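Local atomic coordinates of leucine aminopeptidase 1 (PDB entry 2HC9), a protein that removes N-terminal amino acids, preferably leucine, from peptides as a zinc-dependent aminopeptidase of the M17 family and probably acts as a digestive enzyme. Residues 182-185 and 186-190; 205-209 and 210-214; 366-370 and 371-375; 456-459 and 460-464. The protein carries 1 engineered substitution. All coordinates share one frame; numbering follows the deposited sequence.

Contact 1 of 4, residues 182-185 and 186-190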
loop_
_atom_site.group_PDB
_atom_site.type_symbol
_atom_site.label_atom_id
_atom_site.label_comp_id
_atom_site.label_asym_id
_atom_site.label_seq_id
_atom_site.Cartn_x
_atom_site.Cartn_y
_atom_site.Cartn_z
ATOM N N ASN A 182 7.492 -4.375 28.983
ATOM C CA ASN A 182 7.394 -3.416 30.102
ATOM C C ASN A 182 7.755 -4.049 31.447
ATOM O O ASN A 182 8.074 -3.365 32.425
ATOM C CB ASN A 182 6.053 -2.675 30.152
ATOM C CG ASN A 182 4.885 -3.598 30.358
ATOM O OD1 ASN A 182 4.868 -4.721 29.839
ATOM N ND2 ASN A 182 3.886 -3.132 31.101
ATOM N N ILE A 183 7.753 -5.374 31.472
ATOM C CA ILE A 183 8.197 -6.105 32.657
ATOM C C ILE A 183 9.587 -6.704 32.422
ATOM O O ILE A 183 10.520 -6.477 33.211
ATOM C CB ILE A 183 7.175 -7.200 32.990
ATOM C CG1 ILE A 183 5.816 -6.544 33.318
ATOM C CG2 ILE A 183 7.680 -8.094 34.138
ATOM C CD1 ILE A 183 4.700 -7.528 33.617
ATOM N N LEU A 184 9.728 -7.469 31.334
ATOM C CA LEU A 184 11.053 -8.014 30.974
ATOM C C LEU A 184 11.837 -6.980 30.179
ATOM O O LEU A 184 11.966 -7.045 28.944
ATOM C CB LEU A 184 10.970 -9.381 30.270
ATOM C CG LEU A 184 12.343 -10.086 30.181
ATOM C CD1 LEU A 184 12.755 -10.774 31.530
ATOM C CD2 LEU A 184 12.322 -11.114 29.058
ATOM N N THR A 185 12.370 -6.007 30.906
ATOM C CA THR A 185 13.254 -4.996 30.328
ATOM C C THR A 185 14.665 -5.554 30.121
ATOM O O THR A 185 14.947 -6.678 30.541
ATOM C CB THR A 185 13.356 -3.803 31.313
ATOM O OG1 THR A 185 13.868 -4.300 32.558
ATOM C CG2 THR A 185 11.953 -3.151 31.542
ATOM N N THR A 186 15.584 -4.758 29.560
ATOM C CA THR A 186 16.980 -5.230 29.496
ATOM C C THR A 186 17.507 -5.546 30.897
ATOM O O THR A 186 18.175 -6.575 31.103
ATOM C CB THR A 186 17.953 -4.227 28.834
ATOM O OG1 THR A 186 17.969 -3.006 29.580
ATOM C CG2 THR A 186 17.547 -3.934 27.366
ATOM N N ASP A 187 17.216 -4.656 31.848
ATOM C CA ASP A 187 17.627 -4.871 33.255
ATOM C C ASP A 187 17.082 -6.185 33.808
ATOM O O ASP A 187 17.795 -6.940 34.493
ATOM C CB ASP A 187 17.100 -3.723 34.127
ATOM C CG ASP A 187 17.850 -2.394 33.892
ATOM O OD1 ASP A 187 18.905 -2.388 33.239
ATOM O OD2 ASP A 187 17.371 -1.356 34.389
ATOM N N ALA A 188 15.801 -6.443 33.554
ATOM C CA ALA A 188 15.174 -7.655 34.080
ATOM C C ALA A 188 15.780 -8.900 33.432
ATOM O O ALA A 188 15.987 -9.902 34.102
ATOM C CB ALA A 188 13.689 -7.624 33.839
ATOM N N LEU A 189 16.060 -8.843 32.128
ATOM C CA LEU A 189 16.694 -10.003 31.478
ATOM C C LEU A 189 18.159 -10.225 31.935
ATOM O O LEU A 189 18.591 -11.378 32.115
ATOM C CB LEU A 189 16.577 -9.930 29.933
ATOM C CG LEU A 189 17.142 -11.142 29.149
ATOM C CD1 LEU A 189 16.524 -12.477 29.647
ATOM C CD2 LEU A 189 16.893 -10.978 27.625
ATOM N N VAL A 190 18.912 -9.142 32.147
ATOM C CA VAL A 190 20.224 -9.272 32.808
ATOM C C VAL A 190 20.045 -10.003 34.154
ATOM O O VAL A 190 20.767 -10.974 34.448
ATOM C CB VAL A 190 20.903 -7.897 33.032
ATOM C CG1 VAL A 190 22.142 -8.027 33.969
ATOM C CG2 VAL A 190 21.324 -7.272 31.685
#
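Thr185 meets Ala188 through its hydroxyl and forms the N-cap of helix 186-199. The side chain can be followed outward from CB. Thr185 CB lies over the start of the first turn, 4.0 Å from Asp187 N. A chi1 of 59° swings OG1 toward the first-turn amides. There OG1 accepts from Ala188 N at 3.1 Å, with an N-H...O angle of 158°. This is the classic N-cap bond: the amide three residues on donates to the hydroxyl oxygen. OG1 also lies 3.6 Å from CB of Asp187. The carbonyl of Thr185 starts the regular helical bonding. It accepts from Leu189 N at 2.9 Å, nearly in line with the C=O bond. Cap and first helical bond thus come from the same residue, one from its side chain and one from its backbone.

An apolar contact lies beside the cap. Leu184, the centre of an inverse gamma turn, has its CG anti to the backbone N (chi1 -167°), and CD1 reaches the first turn. CD1 rests 4.0 Å from Ala188 CB and 4.2 Å from Leu189 CB.

Two polar side chains of the first turn have outside partners. Thr186 OG1 bonds Pro230 O and Thr229 OG1, and Asp187 OD1 forms a salt bridge with Arg208. Being in the first turn, the Asp187 carboxylate may also interact favourably with the helix dipole. The Ala188 CB that meets Leu184 also lies 3.4 Å from Ile183 O.

Contact 2 of 4, residues 205-209 and 210-214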
loop_
_atom_site.group_PDB
_atom_site.type_symbol
_atom_site.label_atom_id
_atom_site.label_comp_id
_atom_site.label_asym_id
_atom_site.label_seq_id
_atom_site.Cartn_x
_atom_site.Cartn_y
_atom_site.Cartn_z
ATOM N N THR A 205 30.167 -12.197 33.791
ATOM C CA THR A 205 30.608 -10.859 33.363
ATOM C C THR A 205 29.396 -10.083 32.850
ATOM O O THR A 205 28.621 -10.621 32.086
ATOM C CB THR A 205 31.631 -10.977 32.253
ATOM O OG1 THR A 205 32.673 -11.863 32.675
ATOM C CG2 THR A 205 32.232 -9.586 31.867
ATOM N N VAL A 206 29.222 -8.851 33.316
ATOM C CA VAL A 206 28.138 -7.978 32.857
ATOM C C VAL A 206 28.780 -6.674 32.447
ATOM O O VAL A 206 29.453 -6.023 33.250
ATOM C CB VAL A 206 27.068 -7.736 33.965
ATOM C CG1 VAL A 206 26.002 -6.708 33.502
ATOM C CG2 VAL A 206 26.397 -9.050 34.348
ATOM N N ILE A 207 28.590 -6.298 31.185
ATOM C CA ILE A 207 29.104 -5.028 30.668
ATOM C C ILE A 207 27.883 -4.250 30.196
ATOM O O ILE A 207 27.092 -4.755 29.401
ATOM C CB ILE A 207 30.091 -5.254 29.490
ATOM C CG1 ILE A 207 31.233 -6.217 29.891
ATOM C CG2 ILE A 207 30.660 -3.918 28.991
ATOM C CD1 ILE A 207 32.129 -6.621 28.726
ATOM N N ARG A 208 27.694 -3.049 30.714
ATOM C CA ARG A 208 26.368 -2.438 30.667
ATOM C C ARG A 208 26.463 -0.952 30.304
ATOM O O ARG A 208 27.383 -0.293 30.753
ATOM C CB ARG A 208 25.756 -2.612 32.053
ATOM C CG ARG A 208 24.354 -2.263 32.131
ATOM C CD ARG A 208 23.728 -2.913 33.344
ATOM N NE ARG A 208 22.415 -2.317 33.512
ATOM C CZ ARG A 208 22.179 -1.252 34.263
ATOM N NH1 ARG A 208 23.178 -0.700 34.950
ATOM N NH2 ARG A 208 20.949 -0.761 34.350
ATOM N N GLY A 209 25.526 -0.434 29.495
ATOM C CA GLY A 209 25.403 1.018 29.285
ATOM C C GLY A 209 26.659 1.593 28.654
ATOM O O GLY A 209 27.196 1.023 27.673
ATOM N N GLU A 210 27.175 2.676 29.247
ATOM C CA GLU A 210 28.360 3.350 28.697
ATOM C C GLU A 210 29.621 2.485 28.720
ATOM O O GLU A 210 30.538 2.735 27.938
ATOM C CB GLU A 210 28.621 4.702 29.385
ATOM C CG GLU A 210 27.464 5.693 29.254
ATOM C CD GLU A 210 27.178 6.045 27.814
ATOM O OE1 GLU A 210 28.113 6.529 27.139
ATOM O OE2 GLU A 210 26.024 5.837 27.363
ATOM N N GLU A 211 29.655 1.467 29.589
ATOM C CA GLU A 211 30.802 0.545 29.604
ATOM C C GLU A 211 30.917 -0.189 28.283
ATOM O O GLU A 211 32.011 -0.494 27.851
ATOM C CB GLU A 211 30.709 -0.497 30.742
ATOM C CG GLU A 211 30.460 0.070 32.137
ATOM C CD GLU A 211 29.731 -0.918 33.075
ATOM O OE1 GLU A 211 29.630 -2.155 32.786
ATOM O OE2 GLU A 211 29.219 -0.435 34.110
ATOM N N LEU A 212 29.785 -0.459 27.630
ATOM C CA LEU A 212 29.810 -1.091 26.295
ATOM C C LEU A 212 30.465 -0.201 25.235
ATOM O O LEU A 212 31.300 -0.672 24.439
ATOM C CB LEU A 212 28.403 -1.492 25.834
ATOM C CG LEU A 212 27.716 -2.645 26.559
ATOM C CD1 LEU A 212 26.233 -2.648 26.195
ATOM C CD2 LEU A 212 28.326 -3.978 26.171
ATOM N N LEU A 213 30.059 1.068 25.217
ATOM C CA LEU A 213 30.649 2.062 24.329
ATOM C C LEU A 213 32.154 2.136 24.542
ATOM O O LEU A 213 32.925 2.059 23.571
ATOM C CB LEU A 213 30.028 3.447 24.572
ATOM C CG LEU A 213 30.598 4.595 23.705
ATOM C CD1 LEU A 213 30.419 4.313 22.225
ATOM C CD2 LEU A 213 29.910 5.907 24.068
ATOM N N LYS A 214 32.568 2.314 25.802
ATOM C CA LYS A 214 34.001 2.426 26.128
ATOM C C LYS A 214 34.787 1.194 25.753
ATOM O O LYS A 214 35.937 1.315 25.346
ATOM C CB LYS A 214 34.229 2.767 27.592
ATOM C CG LYS A 214 33.603 4.089 27.985
ATOM C CD LYS A 214 34.043 4.495 29.395
ATOM C CE LYS A 214 33.376 5.782 29.839
ATOM N NZ LYS A 214 31.946 5.550 30.154
HETATM O O HOH W 1 28.696 -3.897 34.729
HETATM O O HOH W 2 26.335 -0.677 35.056
#
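Glu211 runs its side chain alongside Arg208 in a tight strand-to-helix turn, and its OE1 meets the Arg208 backbone. Strand 203-208 ends here and helix 210-215 leaves it almost at a right angle, 91° between the short segments. Gly209, with positive phi, makes the corner.

Three direct hydrogen bonds join the two sides. Arg208 N gives its hydrogen to Glu211 OE1 at 3.0 Å, approaching from above the carboxylate plane. In return Glu211 N donates to Arg208 O at 3.1 Å, so the two residues are bonded both ways. Leu212 N donates to Gly209 O.

Water extends this network. One water donates to both Val206 O and Glu211 OE1. Another donates to Glu211 OE2 and accepts from Arg208 NH1 at the edge of the guanidinium. The charged atoms, Arg208 NH1 and Glu211 OE2, themselves stay 6.1 Å apart, and the salt-bridge partner of Arg208 is Asp187.

The apolar part faces Phe217 and strand 232-238. Ile207 and Leu212 cross obliquely there. The chi1 of -54° at Ile207 puts CG2 anti to the backbone N, and CG2 meets Leu212 CD2 at 3.7 Å.

Contact 3 of 4, residues 366-370 and 371-375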
loop_
_atom_site.group_PDB
_atom_site.type_symbol
_atom_site.label_atom_id
_atom_site.label_comp_id
_atom_site.label_asym_id
_atom_site.label_seq_id
_atom_site.Cartn_x
_atom_site.Cartn_y
_atom_site.Cartn_z
ATOM N N ALA A 366 12.017 -13.299 6.932
ATOM C CA ALA A 366 12.370 -14.102 5.750
ATOM C C ALA A 366 12.643 -15.572 6.069
ATOM O O ALA A 366 12.479 -16.433 5.197
ATOM C CB ALA A 366 13.565 -13.503 5.053
ATOM N N GLN A 367 13.051 -15.863 7.310
ATOM C CA GLN A 367 13.373 -17.253 7.702
ATOM C C GLN A 367 12.228 -18.257 7.397
ATOM O O GLN A 367 12.491 -19.350 6.923
ATOM C CB GLN A 367 13.872 -17.299 9.170
ATOM C CG GLN A 367 13.974 -18.713 9.794
ATOM C CD GLN A 367 12.625 -19.191 10.319
ATOM O OE1 GLN A 367 11.955 -18.481 11.079
ATOM N NE2 GLN A 367 12.205 -20.375 9.887
ATOM N N ALA A 368 10.972 -17.861 7.647
ATOM C CA ALA A 368 9.796 -18.712 7.385
ATOM C C ALA A 368 9.677 -19.079 5.888
ATOM O O ALA A 368 9.135 -20.137 5.538
ATOM C CB ALA A 368 8.528 -18.016 7.856
ATOM N N TRP A 369 10.165 -18.196 5.009
ATOM C CA TRP A 369 10.119 -18.484 3.556
ATOM C C TRP A 369 11.226 -19.459 3.125
ATOM O O TRP A 369 11.191 -20.023 2.028
ATOM C CB TRP A 369 10.172 -17.179 2.739
ATOM C CG TRP A 369 8.973 -16.283 2.981
ATOM C CD1 TRP A 369 8.544 -15.775 4.194
ATOM C CD2 TRP A 369 8.066 -15.777 2.001
ATOM N NE1 TRP A 369 7.422 -15.004 4.012
ATOM C CE2 TRP A 369 7.106 -14.993 2.676
ATOM C CE3 TRP A 369 7.972 -15.908 0.624
ATOM C CZ2 TRP A 369 6.075 -14.335 2.008
ATOM C CZ3 TRP A 369 6.927 -15.264 -0.042
ATOM C CH2 TRP A 369 5.997 -14.490 0.652
ATOM N N LEU A 370 12.215 -19.644 3.988
ATOM C CA LEU A 370 13.288 -20.578 3.714
ATOM C C LEU A 370 13.005 -21.955 4.328
ATOM O O LEU A 370 13.058 -22.983 3.634
ATOM C CB LEU A 370 14.622 -19.998 4.198
ATOM C CG LEU A 370 15.910 -20.721 3.755
ATOM C CD1 LEU A 370 17.087 -19.717 3.768
ATOM C CD2 LEU A 370 16.217 -21.898 4.712
ATOM N N SER A 371 12.731 -21.985 5.639
ATOM C CA SER A 371 12.617 -23.254 6.367
ATOM C C SER A 371 11.236 -23.490 6.972
ATOM O O SER A 371 11.021 -24.502 7.639
ATOM C CB SER A 371 13.700 -23.347 7.459
ATOM O OG SER A 371 13.524 -22.363 8.476
ATOM N N GLY A 372 10.294 -22.575 6.732
ATOM C CA GLY A 372 8.947 -22.743 7.282
ATOM C C GLY A 372 8.906 -22.413 8.774
ATOM O O GLY A 372 9.834 -21.795 9.311
ATOM N N ARG A 373 7.834 -22.826 9.444
ATOM C CA ARG A 373 7.571 -22.327 10.806
ATOM C C ARG A 373 7.979 -23.290 11.914
ATOM O O ARG A 373 7.959 -22.922 13.088
ATOM C CB ARG A 373 6.107 -21.897 10.964
ATOM C CG ARG A 373 5.738 -20.770 9.999
ATOM C CD ARG A 373 4.411 -20.115 10.313
ATOM N NE ARG A 373 4.230 -18.976 9.402
ATOM C CZ ARG A 373 4.885 -17.808 9.477
ATOM N NH1 ARG A 373 5.754 -17.556 10.452
ATOM N NH2 ARG A 373 4.662 -16.865 8.576
ATOM N N LEU A 374 8.351 -24.514 11.543
ATOM C CA LEU A 374 8.735 -25.546 12.515
ATOM C C LEU A 374 10.247 -25.769 12.578
ATOM O O LEU A 374 10.756 -26.295 13.565
ATOM C CB LEU A 374 8.051 -26.876 12.164
ATOM C CG LEU A 374 6.622 -27.092 12.647
ATOM C CD1 LEU A 374 5.656 -26.101 12.045
ATOM C CD2 LEU A 374 6.200 -28.518 12.332
ATOM N N HIS A 375 10.965 -25.372 11.520
ATOM C CA HIS A 375 12.410 -25.635 11.426
ATOM C C HIS A 375 13.198 -24.336 11.627
ATOM O O HIS A 375 12.961 -23.329 10.919
ATOM C CB HIS A 375 12.782 -26.164 10.021
ATOM C CG HIS A 375 12.298 -27.554 9.736
ATOM N ND1 HIS A 375 10.963 -27.871 9.606
ATOM C CD2 HIS A 375 12.983 -28.710 9.542
ATOM C CE1 HIS A 375 10.846 -29.150 9.305
ATOM N NE2 HIS A 375 12.057 -29.684 9.263
#
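The short, weakly bonded helix ends with Ser371 N donating almost straight to Gln367 O at 2.9 Å, before Gly372 leaves the helical path with positive phi. Gly372 N adds only a weak bond to Ala368 O.

Gln367 carries the side-chain contact. Its chain bends at chi2 (-83°), which turns the amide under the exit of the helix. NE2 donates to two acceptors. Ser371 OG lies in the amide plane, 2.8 Å from NE2. Gly372 O is also 2.8 Å from NE2 and tilted from that plane, with NE2 nearly in line with its C=O. Ser371 OG passes its own hydrogen to His375 O at 2.7 Å. With chi1 at 65°, the hydroxyl can serve both the glutamine and this carbonyl.

Arg373 reaches back to the helix with an extended chain, and Ala368 CB sits over one face of its guanidinium, 3.8 Å from NH1. Around this turn, Trp369 and Arg373 pack on Ala366 and Met429 of a neighbouring subunit.

The amide of Gln367 is used at both ends, since OE1 takes a bond from Ala460 N. These bonds settle which end is nitrogen and hold the amide against rotation. Ser371 OG is both donor and acceptor, so this buried hydroxyl has its polarity met.

Contact 4 of 4, residues 456-459 and 460-464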
loop_
_atom_site.group_PDB
_atom_site.type_symbol
_atom_site.label_atom_id
_atom_site.label_comp_id
_atom_site.label_asym_id
_atom_site.label_seq_id
_atom_site.Cartn_x
_atom_site.Cartn_y
_atom_site.Cartn_z
ATOM N N LEU A 456 21.873 -19.761 13.721
ATOM C CA LEU A 456 20.602 -20.463 13.691
ATOM C C LEU A 456 19.496 -19.412 13.843
ATOM O O LEU A 456 19.401 -18.754 14.884
ATOM C CB LEU A 456 20.526 -21.488 14.853
ATOM C CG LEU A 456 19.246 -22.350 14.898
ATOM C CD1 LEU A 456 19.108 -23.225 13.636
ATOM C CD2 LEU A 456 19.250 -23.225 16.151
ATOM N N ASP A 457 18.658 -19.270 12.821
ATOM C CA ASP A 457 17.548 -18.303 12.833
ATOM C C ASP A 457 16.253 -19.032 13.207
ATOM O O ASP A 457 15.794 -19.949 12.500
ATOM C CB ASP A 457 17.431 -17.678 11.427
ATOM C CG ASP A 457 16.494 -16.458 11.360
ATOM O OD1 ASP A 457 15.651 -16.202 12.248
ATOM O OD2 ASP A 457 16.607 -15.723 10.352
ATOM N N ILE A 458 15.664 -18.606 14.319
ATOM C CA ILE A 458 14.543 -19.337 14.918
ATOM C C ILE A 458 13.288 -18.452 15.030
ATOM O O ILE A 458 12.386 -18.737 15.828
ATOM C CB ILE A 458 14.921 -19.922 16.316
ATOM C CG1 ILE A 458 15.275 -18.790 17.317
ATOM C CG2 ILE A 458 16.100 -20.891 16.177
ATOM C CD1 ILE A 458 15.262 -19.249 18.818
ATOM N N ALA A 459 13.206 -17.403 14.208
ATOM C CA ALA A 459 12.105 -16.442 14.335
ATOM C C ALA A 459 10.741 -17.122 14.420
ATOM O O ALA A 459 9.954 -16.849 15.333
ATOM C CB ALA A 459 12.148 -15.451 13.170
ATOM N N ALA A 460 10.438 -17.996 13.467
ATOM C CA ALA A 460 9.118 -18.646 13.459
ATOM C C ALA A 460 9.004 -19.841 14.423
ATOM O O ALA A 460 7.989 -19.955 15.121
ATOM C CB ALA A 460 8.694 -19.045 12.009
ATOM N N PRO A 461 9.993 -20.777 14.424
ATOM C CA PRO A 461 9.816 -21.934 15.347
ATOM C C PRO A 461 9.831 -21.618 16.832
ATOM O O PRO A 461 9.444 -22.477 17.632
ATOM C CB PRO A 461 10.988 -22.879 15.019
ATOM C CG PRO A 461 11.934 -22.093 14.203
ATOM C CD PRO A 461 11.183 -20.932 13.569
ATOM N N ALA A 462 10.266 -20.410 17.192
ATOM C CA ALA A 462 10.261 -19.969 18.597
ATOM C C ALA A 462 8.863 -19.696 19.138
ATOM O O ALA A 462 8.716 -19.446 20.334
ATOM C CB ALA A 462 11.139 -18.720 18.782
ATOM N N GLU A 463 7.840 -19.732 18.281
ATOM C CA GLU A 463 6.491 -19.402 18.734
ATOM C C GLU A 463 5.429 -20.175 17.983
ATOM O O GLU A 463 5.624 -20.515 16.817
ATOM C CB GLU A 463 6.252 -17.905 18.582
ATOM C CG GLU A 463 6.369 -17.392 17.145
ATOM C CD GLU A 463 6.109 -15.896 17.102
ATOM O OE1 GLU A 463 6.954 -15.141 17.591
ATOM O OE2 GLU A 463 5.046 -15.489 16.635
ATOM N N VAL A 464 4.307 -20.472 18.648
ATOM C CA VAL A 464 3.099 -20.942 17.958
ATOM C C VAL A 464 1.930 -20.165 18.554
ATOM O O VAL A 464 1.745 -20.153 19.774
ATOM C CB VAL A 464 2.836 -22.459 18.204
ATOM C CG1 VAL A 464 1.487 -22.880 17.621
ATOM C CG2 VAL A 464 3.938 -23.311 17.616
HETATM O O HOH W 3 9.603 -15.574 17.812
#
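Ile458 and Ala462 are joined by the backbone bond that curls the chain after strand 452-457. Ala462 N donates to Ile458 O at 3.0 Å, with an N-H...O angle of 142°. The donor is tilted 18° from the carbonyl plane. Glu463 N then bonds to Ala460 O and closes a type I beta turn from Ala460 to Glu463. Before the turn, Ala459 N gives a long, weak bond to Asp457 OD1. OD1 is also bonded to Leu363 N, and OD2 to Thr364 OG1.

The ring of Pro461 packs on the backbone carbonyl of Ile458, with Pro461 CD 3.4 Å from Ile458 O. Two apolar contacts join the side chains. Pro461 CG comes 4.3 Å from Ile458 CB. Farther out, Ile458 CD1 meets Ala462 CB at 4.2 Å. The isoleucine therefore touches the turn at two points, near its base and at its end. Tyr471 packs on both Ile458 and Pro461.

One water links the two sides on the polar flank. It donates to Ala459 O at 2.8 Å and to Glu463 OE1 at 2.7 Å. The other carboxylate oxygen, OE2, forms a salt bridge with Arg274. Glu463 is thus held through both oxygens.

The Ala459 side chain lies about 8 Å from a bound zinc ion. The arrangement is a tight loop at the C-terminal end of a strand in the central mixed sheet of the M17 catalytic domain, beside its two-zinc site.

In the fold
The four contacts follow one another in series within the catalytic domain. Contacts 1 and 2 form one pair, with centres about 16 Å apart. Helix 186-199 and strand 203-208 are consecutive, and the Asp187-Arg208 pair and the packing of Val190 on Val206 tie them. Contacts 3 and 4 are closer, with centres about 8 Å apart, and Gln367 joins them. The two pairs do not touch: centres are about 21 to 34 Å apart, and contacts 1 and 4 come within about 12 Å at their nearest atoms. Contacts 2 and 4 share the large mixed sheet. Contacts 3 and 4 thus connect a subunit interface to the zinc site, while contact 2 lies at the surface of the same domain.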